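PDB 4ZGF: DUF4847 domain-containing protein from Bacteroides vulgatus, which is of unknown function but binds calcium ions and belongs to a lipocalin-like family of the calycin clan. Local coordinates for residues Leu109-Phe114 with Leu124-Lys129; Glu3-Ala7 with Thr59-Asp63; Val13-Tyr17 with Glu28-Asn32. All blocks are in the same frame, centred on the assembly; numbering follows the deposited sequence. Where two conformers were deposited one is given.

Contact 1: Leu109-Phe114 with Leu124-Lys129; sequences LNNAIF and LAPEGK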
loop_
_atom_site.group_PDB
_atom_site.type_symbol
_atom_site.label_atom_id
_atom_site.label_comp_id
_atom_site.label_asym_id
_atom_site.label_seq_id
_atom_site.Cartn_x
_atom_site.Cartn_y
_atom_site.Cartn_z
ATOM N N LEU A 109 -4.421 -4.379 1.523
ATOM C CA LEU A 109 -5.105 -3.493 2.443
ATOM C C LEU A 109 -6.087 -4.250 3.329
ATOM O O LEU A 109 -6.220 -3.926 4.500
ATOM C CB LEU A 109 -5.803 -2.335 1.710
ATOM C CG LEU A 109 -4.860 -1.113 1.584
ATOM C CD1 LEU A 109 -3.602 -1.402 0.807
ATOM C CD2 LEU A 109 -5.612 0.079 1.091
ATOM N N ASN A 110 -6.799 -5.219 2.767
ATOM C CA ASN A 110 -7.726 -6.013 3.558
ATOM C C ASN A 110 -7.037 -6.844 4.630
ATOM O O ASN A 110 -7.640 -7.079 5.672
ATOM C CB ASN A 110 -8.531 -6.966 2.676
ATOM C CG ASN A 110 -9.851 -6.407 2.260
ATOM O OD1 ASN A 110 -10.523 -5.751 3.057
ATOM N ND2 ASN A 110 -10.239 -6.630 1.005
ATOM N N ASN A 111 -5.812 -7.276 4.375
ATOM C CA ASN A 111 -5.093 -8.102 5.348
ATOM C C ASN A 111 -4.255 -7.276 6.299
ATOM O O ASN A 111 -3.676 -7.824 7.247
ATOM C CB ASN A 111 -4.299 -9.169 4.636
ATOM C CG ASN A 111 -5.179 -10.186 3.945
ATOM O OD1 ASN A 111 -6.361 -10.371 4.288
ATOM N ND2 ASN A 111 -4.609 -10.845 2.969
ATOM N N ALA A 112 -4.123 -5.988 6.059
ATOM C CA ALA A 112 -3.289 -5.150 6.932
ATOM C C ALA A 112 -3.838 -5.168 8.358
ATOM O O ALA A 112 -5.016 -4.932 8.577
ATOM C CB ALA A 112 -3.259 -3.729 6.417
ATOM N N ILE A 113 -2.933 -5.373 9.306
ATOM C CA ILE A 113 -3.285 -5.275 10.714
ATOM C C ILE A 113 -2.288 -4.472 11.523
ATOM O O ILE A 113 -2.649 -3.988 12.590
ATOM C CB ILE A 113 -3.587 -6.629 11.298
ATOM C CG1 ILE A 113 -4.407 -6.532 12.566
ATOM C CG2 ILE A 113 -2.361 -7.418 11.455
ATOM C CD1 ILE A 113 -5.093 -7.859 12.907
ATOM N N PHE A 114 -1.041 -4.335 11.054
ATOM C CA PHE A 114 -0.026 -3.548 11.719
ATOM C C PHE A 114 0.417 -2.407 10.810
ATOM O O PHE A 114 0.452 -2.569 9.588
ATOM C CB PHE A 114 1.191 -4.414 12.057
ATOM C CG PHE A 114 0.871 -5.593 12.918
ATOM C CD1 PHE A 114 0.313 -5.427 14.175
ATOM C CD2 PHE A 114 1.070 -6.887 12.450
ATOM C CE1 PHE A 114 0.005 -6.508 14.970
ATOM C CE2 PHE A 114 0.761 -7.964 13.262
ATOM C CZ PHE A 114 0.227 -7.768 14.487
ATOM N N LEU A 124 2.118 -0.917 5.781
ATOM C CA LEU A 124 1.014 -1.717 6.297
ATOM C C LEU A 124 1.325 -3.194 6.113
ATOM O O LEU A 124 1.593 -3.620 4.982
ATOM C CB LEU A 124 -0.277 -1.418 5.556
ATOM C CG LEU A 124 -0.732 0.049 5.525
ATOM C CD1 LEU A 124 -2.027 0.169 4.728
ATOM C CD2 LEU A 124 -0.915 0.647 6.932
ATOM N N ALA A 125 1.272 -3.973 7.194
ATOM C CA ALA A 125 1.640 -5.400 7.178
ATOM C C ALA A 125 0.488 -6.260 7.663
ATOM O O ALA A 125 -0.243 -5.866 8.583
ATOM C CB ALA A 125 2.845 -5.664 8.087
ATOM N N PRO A 126 0.411 -7.476 7.137
ATOM C CA PRO A 126 -0.560 -8.459 7.642
ATOM C C PRO A 126 -0.041 -9.161 8.906
ATOM O O PRO A 126 1.085 -8.929 9.359
ATOM C CB PRO A 126 -0.673 -9.424 6.464
ATOM C CG PRO A 126 0.725 -9.461 5.917
ATOM C CD PRO A 126 1.223 -8.047 6.047
ATOM N N GLU A 127 -0.900 -10.009 9.459
ATOM C CA GLU A 127 -0.602 -10.606 10.772
ATOM C C GLU A 127 0.732 -11.331 10.878
ATOM O O GLU A 127 1.367 -11.313 11.927
ATOM C CB GLU A 127 -1.758 -11.497 11.209
ATOM C CG GLU A 127 -2.024 -12.689 10.259
ATOM C CD GLU A 127 -3.127 -13.651 10.720
ATOM O OE1 GLU A 127 -3.770 -13.335 11.731
ATOM O OE2 GLU A 127 -3.414 -14.675 10.016
ATOM N N GLY A 128 1.149 -11.973 9.824
ATOM C CA GLY A 128 2.461 -12.696 9.843
ATOM C C GLY A 128 3.685 -11.825 9.659
ATOM O O GLY A 128 4.819 -12.291 9.822
ATOM N N LYS A 129 3.502 -10.558 9.276
ATOM C CA LYS A 129 4.594 -9.601 9.151
ATOM C C LYS A 129 5.658 -10.007 8.145
ATOM O O LYS A 129 6.784 -9.514 8.228
ATOM C CB LYS A 129 5.165 -9.217 10.521
ATOM C CG LYS A 129 4.150 -8.616 11.462
ATOM C CD LYS A 129 4.673 -8.455 12.895
ATOM C CE LYS A 129 5.040 -9.743 13.641
ATOM N NZ LYS A 129 5.546 -9.349 15.011
HETATM O O HOH W 1 -3.599 -10.293 8.343
#
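From helix 100-111 the chain passes through Ala112 and Ile113 into strand 114-117, which runs antiparallel to strand 121-125. A classic beta bulge starts the pairing. Ile113 N and Phe114 N both donate to Ala125 O, at 2.8 and 3.0 Å. Ala125 N returns a bond to Phe114 O at 2.9 Å. Pro126 to Lys129 form a type I turn, closed by Lys129 N to Pro126 O at 2.9 Å. Water 1 joins Asn111 O to Glu127 N, and Pro126 CA lies 3.2 Å from Asn111 O in a CA-H...O contact.

Ala112 CB packs on Leu124 CB at 3.9 Å. Leu109 and Leu124 continue inward to Ile133 and Phe135 of the next strand. The edge of the Phe114 ring meets Pro126 O and Glu127 O of the turn, and its CD2 is 3.7 Å from Lys129 CG. Trp22 also touches Phe114, Ala125 and Lys129. The chemistry is thus mainly backbone hydrogen bonding plus apolar packing: two amides share one carbonyl between helix and strand, and the leucines reach the interior.

Contact 2: Glu3-Ala7 with Thr59-Asp63; sequences EEIFA and TFKAD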
loop_
_atom_site.group_PDB
_atom_site.type_symbol
_atom_site.label_atom_id
_atom_site.label_comp_id
_atom_site.label_asym_id
_atom_site.label_seq_id
_atom_site.Cartn_x
_atom_site.Cartn_y
_atom_site.Cartn_z
ATOM N N GLU A 3 -4.493 9.674 13.640
ATOM C CA GLU A 3 -4.806 10.596 12.555
ATOM C C GLU A 3 -3.566 11.365 12.086
ATOM O O GLU A 3 -3.473 11.744 10.921
ATOM C CB GLU A 3 -5.935 11.562 12.922
ATOM C CG GLU A 3 -7.270 10.873 13.250
ATOM C CD GLU A 3 -7.395 10.322 14.672
ATOM O OE1 GLU A 3 -6.445 10.498 15.502
ATOM O OE2 GLU A 3 -8.460 9.712 14.918
ATOM N N GLU A 4 -2.601 11.575 12.979
ATOM C CA GLU A 4 -1.408 12.280 12.630
ATOM C C GLU A 4 -0.575 11.557 11.575
ATOM O O GLU A 4 0.088 12.255 10.788
ATOM C CB GLU A 4 -0.629 12.648 13.883
ATOM C CG GLU A 4 -1.359 13.695 14.733
ATOM C CD GLU A 4 -0.703 13.943 16.069
ATOM O OE1 GLU A 4 0.526 14.168 16.105
ATOM O OE2 GLU A 4 -1.423 13.929 17.074
ATOM N N ILE A 5 -0.670 10.201 11.493
ATOM C CA ILE A 5 -0.016 9.460 10.393
ATOM C C ILE A 5 -1.000 9.141 9.254
ATOM O O ILE A 5 -0.705 9.382 8.079
ATOM C CB ILE A 5 0.766 8.205 10.851
ATOM C CG1 ILE A 5 1.315 7.418 9.666
ATOM C CG2 ILE A 5 -0.021 7.296 11.761
ATOM C CD1 ILE A 5 2.554 6.561 9.939
ATOM N N PHE A 6 -2.158 8.597 9.567
ATOM C CA PHE A 6 -3.059 8.176 8.477
ATOM C C PHE A 6 -3.617 9.354 7.678
ATOM O O PHE A 6 -3.606 9.280 6.443
ATOM C CB PHE A 6 -4.187 7.276 8.993
ATOM C CG PHE A 6 -3.720 5.873 9.241
ATOM C CD1 PHE A 6 -3.128 5.492 10.444
ATOM C CD2 PHE A 6 -3.829 4.938 8.254
ATOM C CE1 PHE A 6 -2.667 4.195 10.628
ATOM C CE2 PHE A 6 -3.370 3.645 8.427
ATOM C CZ PHE A 6 -2.775 3.279 9.608
ATOM N N ALA A 7 -4.096 10.392 8.366
ATOM C CA ALA A 7 -4.827 11.481 7.707
ATOM C C ALA A 7 -3.913 12.678 7.432
ATOM O O ALA A 7 -4.232 13.830 7.730
ATOM C CB ALA A 7 -6.040 11.875 8.547
ATOM N N THR A 59 -6.529 8.113 0.370
ATOM C CA THR A 59 -6.599 9.232 1.286
ATOM C C THR A 59 -7.526 8.839 2.442
ATOM O O THR A 59 -8.720 8.609 2.245
ATOM C CB THR A 59 -7.102 10.495 0.580
ATOM O OG1 THR A 59 -6.227 10.791 -0.518
ATOM C CG2 THR A 59 -7.135 11.675 1.511
ATOM N N PHE A 60 -6.932 8.761 3.635
ATOM C CA PHE A 60 -7.689 8.494 4.847
ATOM C C PHE A 60 -8.142 9.831 5.446
ATOM O O PHE A 60 -7.348 10.739 5.624
ATOM C CB PHE A 60 -6.784 7.789 5.870
ATOM C CG PHE A 60 -6.217 6.460 5.405
ATOM C CD1 PHE A 60 -6.954 5.285 5.532
ATOM C CD2 PHE A 60 -4.945 6.374 4.868
ATOM C CE1 PHE A 60 -6.427 4.076 5.081
ATOM C CE2 PHE A 60 -4.425 5.177 4.432
ATOM C CZ PHE A 60 -5.149 4.022 4.548
ATOM N N LYS A 61 -9.424 9.917 5.780
ATOM C CA LYS A 61 -9.978 11.076 6.477
ATOM C C LYS A 61 -10.115 10.801 7.953
ATOM O O LYS A 61 -10.371 9.674 8.354
ATOM C CB LYS A 61 -11.317 11.481 5.868
ATOM C CG LYS A 61 -11.210 12.130 4.522
ATOM C CD LYS A 61 -12.526 12.768 4.105
ATOM C CE LYS A 61 -12.397 13.445 2.756
ATOM N NZ LYS A 61 -13.576 14.249 2.357
ATOM N N ALA A 62 -10.014 11.870 8.755
ATOM C CA ALA A 62 -10.110 11.744 10.205
ATOM C C ALA A 62 -11.494 11.303 10.679
ATOM O O ALA A 62 -11.638 10.873 11.829
ATOM C CB ALA A 62 -9.696 13.036 10.886
ATOM N N ASP A 63 -12.505 11.373 9.808
ATOM C CA ASP A 63 -13.834 10.857 10.136
ATOM C C ASP A 63 -13.951 9.330 10.058
ATOM O O ASP A 63 -15.042 8.806 10.210
ATOM C CB ASP A 63 -14.927 11.544 9.308
ATOM C CG ASP A 63 -14.901 11.209 7.840
ATOM O OD1 ASP A 63 -14.066 10.393 7.417
ATOM O OD2 ASP A 63 -15.759 11.798 7.107
HETATM O O HOH W 2 -10.218 8.816 12.696
HETATM O O HOH W 3 -4.384 10.035 3.917
#
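Strand 57-60 ends beside the C-terminal end of the short helix 2-6. No direct hydrogen bond crosses between the segments. At Phe60 the side chain points toward the helix, and the ring offers its face to the edge of Phe6. The pair is T-shaped, with ring centroids of Phe6 and Phe60 5.1 Å apart and planes at 89°. Trp79 meets both rings, and Tyr115 packs edge-to-face with Phe6. Water 3 accepts from Phe60 N at 2.9 Å and lies 2.7 Å from Phe6 O, to which it can donate. Phe60 O receives a CA-H...O contact from Ala7 CA at 3.4 Å.

The CA-to-CB bond of Lys61 points away from the helix segment, while its carbonyl accepts a bond from Trp79 NE1. Ala62 CB lies 4.0 Å from Glu3 CG and 4.5 Å from Ala7 CB. Water 2 donates to Ala62 O at 2.6 Å and to Glu3 OE2 at 3.0 Å. The arrangement is an aromatic cluster where an N-terminal helix packs against the curled antiparallel sheet of this calycin-like fold.

Contact 3: Val13-Tyr17 with Glu28-Asn32; sequences VVDFY and EPKYN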
loop_
_atom_site.group_PDB
_atom_site.type_symbol
_atom_site.label_atom_id
_atom_site.label_comp_id
_atom_site.label_asym_id
_atom_site.label_seq_id
_atom_site.Cartn_x
_atom_site.Cartn_y
_atom_site.Cartn_z
ATOM N N VAL A 13 1.306 4.634 -3.738
ATOM C CA VAL A 13 2.053 3.378 -3.598
ATOM C C VAL A 13 3.495 3.531 -4.108
ATOM O O VAL A 13 3.773 4.053 -5.181
ATOM C CB VAL A 13 1.350 2.252 -4.381
ATOM C CG1 VAL A 13 2.202 1.006 -4.460
ATOM C CG2 VAL A 13 0.032 1.923 -3.720
ATOM N N VAL A 14 4.400 3.016 -3.268
ATOM C CA VAL A 14 5.815 2.839 -3.629
ATOM C C VAL A 14 6.020 1.436 -4.191
ATOM O O VAL A 14 6.424 1.273 -5.348
ATOM C CB VAL A 14 6.736 3.144 -2.434
ATOM C CG1 VAL A 14 8.194 2.874 -2.791
ATOM C CG2 VAL A 14 6.547 4.568 -1.959
ATOM N N ASP A 15 5.770 0.393 -3.389
ATOM C CA ASP A 15 5.904 -0.998 -3.870
ATOM C C ASP A 15 5.285 -1.905 -2.813
ATOM O O ASP A 15 4.883 -1.466 -1.715
ATOM C CB ASP A 15 7.404 -1.356 -4.100
ATOM C CG ASP A 15 7.683 -2.377 -5.203
ATOM O OD1 ASP A 15 6.794 -3.198 -5.515
ATOM O OD2 ASP A 15 8.838 -2.349 -5.707
ATOM N N PHE A 16 5.218 -3.170 -3.206
ATOM C CA PHE A 16 4.915 -4.296 -2.312
ATOM C C PHE A 16 6.232 -4.912 -1.915
ATOM O O PHE A 16 7.111 -5.061 -2.755
ATOM C CB PHE A 16 4.048 -5.314 -3.056
ATOM C CG PHE A 16 2.691 -4.802 -3.469
ATOM C CD1 PHE A 16 2.530 -4.097 -4.649
ATOM C CD2 PHE A 16 1.555 -5.051 -2.701
ATOM C CE1 PHE A 16 1.281 -3.623 -5.053
ATOM C CE2 PHE A 16 0.304 -4.605 -3.110
ATOM C CZ PHE A 16 0.170 -3.906 -4.276
ATOM N N TYR A 17 6.395 -5.262 -0.642
ATOM C CA TYR A 17 7.663 -5.740 -0.127
ATOM C C TYR A 17 7.506 -7.143 0.429
ATOM O O TYR A 17 6.522 -7.448 1.119
ATOM C CB TYR A 17 8.179 -4.806 0.983
ATOM C CG TYR A 17 8.639 -3.457 0.436
ATOM C CD1 TYR A 17 7.732 -2.527 -0.029
ATOM C CD2 TYR A 17 9.983 -3.136 0.369
ATOM C CE1 TYR A 17 8.135 -1.324 -0.562
ATOM C CE2 TYR A 17 10.413 -1.916 -0.133
ATOM C CZ TYR A 17 9.493 -1.020 -0.612
ATOM O OH TYR A 17 9.845 0.192 -1.163
ATOM N N GLU A 28 12.142 -6.618 0.592
ATOM C CA GLU A 28 12.548 -6.625 -0.803
ATOM C C GLU A 28 11.433 -6.041 -1.662
ATOM O O GLU A 28 10.328 -6.590 -1.655
ATOM C CB GLU A 28 12.877 -8.048 -1.267
ATOM C CG GLU A 28 13.405 -8.116 -2.711
ATOM C CD GLU A 28 13.672 -9.512 -3.269
ATOM O OE1 GLU A 28 13.727 -10.510 -2.505
ATOM O OE2 GLU A 28 13.858 -9.606 -4.512
ATOM N N PRO A 29 11.683 -4.958 -2.395
ATOM C CA PRO A 29 10.611 -4.320 -3.189
ATOM C C PRO A 29 10.321 -5.144 -4.433
ATOM O O PRO A 29 11.160 -5.280 -5.314
ATOM C CB PRO A 29 11.209 -2.950 -3.538
ATOM C CG PRO A 29 12.697 -3.202 -3.584
ATOM C CD PRO A 29 12.963 -4.220 -2.506
ATOM N N LYS A 30 9.099 -5.688 -4.532
ATOM C CA LYS A 30 8.746 -6.677 -5.533
ATOM C C LYS A 30 8.882 -6.150 -6.962
ATOM O O LYS A 30 9.535 -6.797 -7.794
ATOM C CB LYS A 30 7.294 -7.121 -5.277
ATOM C CG LYS A 30 6.778 -8.096 -6.305
ATOM C CD LYS A 30 5.363 -8.584 -5.988
ATOM C CE LYS A 30 4.830 -9.483 -7.079
ATOM N NZ LYS A 30 3.478 -9.993 -6.715
ATOM N N TYR A 31 8.208 -5.046 -7.273
ATOM C CA TYR A 31 8.165 -4.615 -8.676
ATOM C C TYR A 31 9.422 -3.860 -9.083
ATOM O O TYR A 31 9.838 -3.970 -10.236
ATOM C CB TYR A 31 6.855 -3.871 -8.955
ATOM C CG TYR A 31 5.680 -4.831 -8.900
ATOM C CD1 TYR A 31 5.538 -5.780 -9.892
ATOM C CD2 TYR A 31 4.768 -4.828 -7.854
ATOM C CE1 TYR A 31 4.493 -6.691 -9.878
ATOM C CE2 TYR A 31 3.709 -5.732 -7.819
ATOM C CZ TYR A 31 3.574 -6.663 -8.835
ATOM O OH TYR A 31 2.563 -7.605 -8.844
ATOM N N ASN A 32 10.063 -3.136 -8.149
ATOM C CA ASN A 32 11.366 -2.569 -8.477
ATOM C C ASN A 32 12.393 -3.683 -8.713
ATOM O O ASN A 32 13.219 -3.569 -9.628
ATOM C CB ASN A 32 11.812 -1.599 -7.396
ATOM C CG ASN A 32 11.104 -0.261 -7.516
ATOM O OD1 ASN A 32 11.477 0.576 -8.366
ATOM N ND2 ASN A 32 10.088 -0.042 -6.708
HETATM O O HOH W 4 8.433 2.373 -6.744
#
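One carboxylate, that of Asp15, reaches across a beta hairpin and binds the first turn of a helix. The hairpin pairs strand 11-21 with strand 26-29, and helix 30-35 follows directly in this lipocalin-like fold. Asp15 OD1 accepts Tyr31 N at 2.9 Å. Its OD2 accepts Asn32 N and Asn32 ND2, both at 2.8 Å. Tyr31 N and Asn32 N are backbone amides of the first helical turn and lack an acceptor within the helix, so the Asp15 carboxylate accepts them from strand 11-21. Asn32 ND2 adds a side-chain bond. Asp15 also belongs to a classic beta bulge, in which Val14 and Asp15 both face Gln134.

Pro29 sits at the N-cap position. It pairs with Tyr17 as a non-hydrogen-bonded antiparallel pair, and Pro29 CA lies over the Tyr17 ring, 4.0 Å from the centroid, in a CH-pi contact. The other side of the strand carries Phe16, whose CD1 meets Tyr31 CE2 at 3.8 Å. Lys30 NZ and Tyr31 OH both reach Glu104 of helix 100-111, by a salt bridge and a hydrogen bond. Val14 touches the bound benzoic acid. Just past strand 26-29, Lys30 N donates to Phe16 O at 2.7 Å.

How the contacts relate
From the N terminus, helix 2-6 leads into strand 11-21. Contact 3 closes first, bringing helix 30-35 back onto strand 11-21 after a loop of 10 residues. Contact 2 closes later, when strand 57-60 returns to helix 2-6, so contact 3 is nested inside its loop. Contact 1 follows in series and closes the short excursion between helix 100-111 and the end of strand 121-125. No loops cross. All three contacts reach the same curled sheet, in which strands 57-60 and 11-21 are neighbours. Contacts 1 and 2 touch where Leu124 CD2 meets Phe6 CE2 at 4.2 Å. Contacts 2 and 3 lie on opposite sides of the chain's centre.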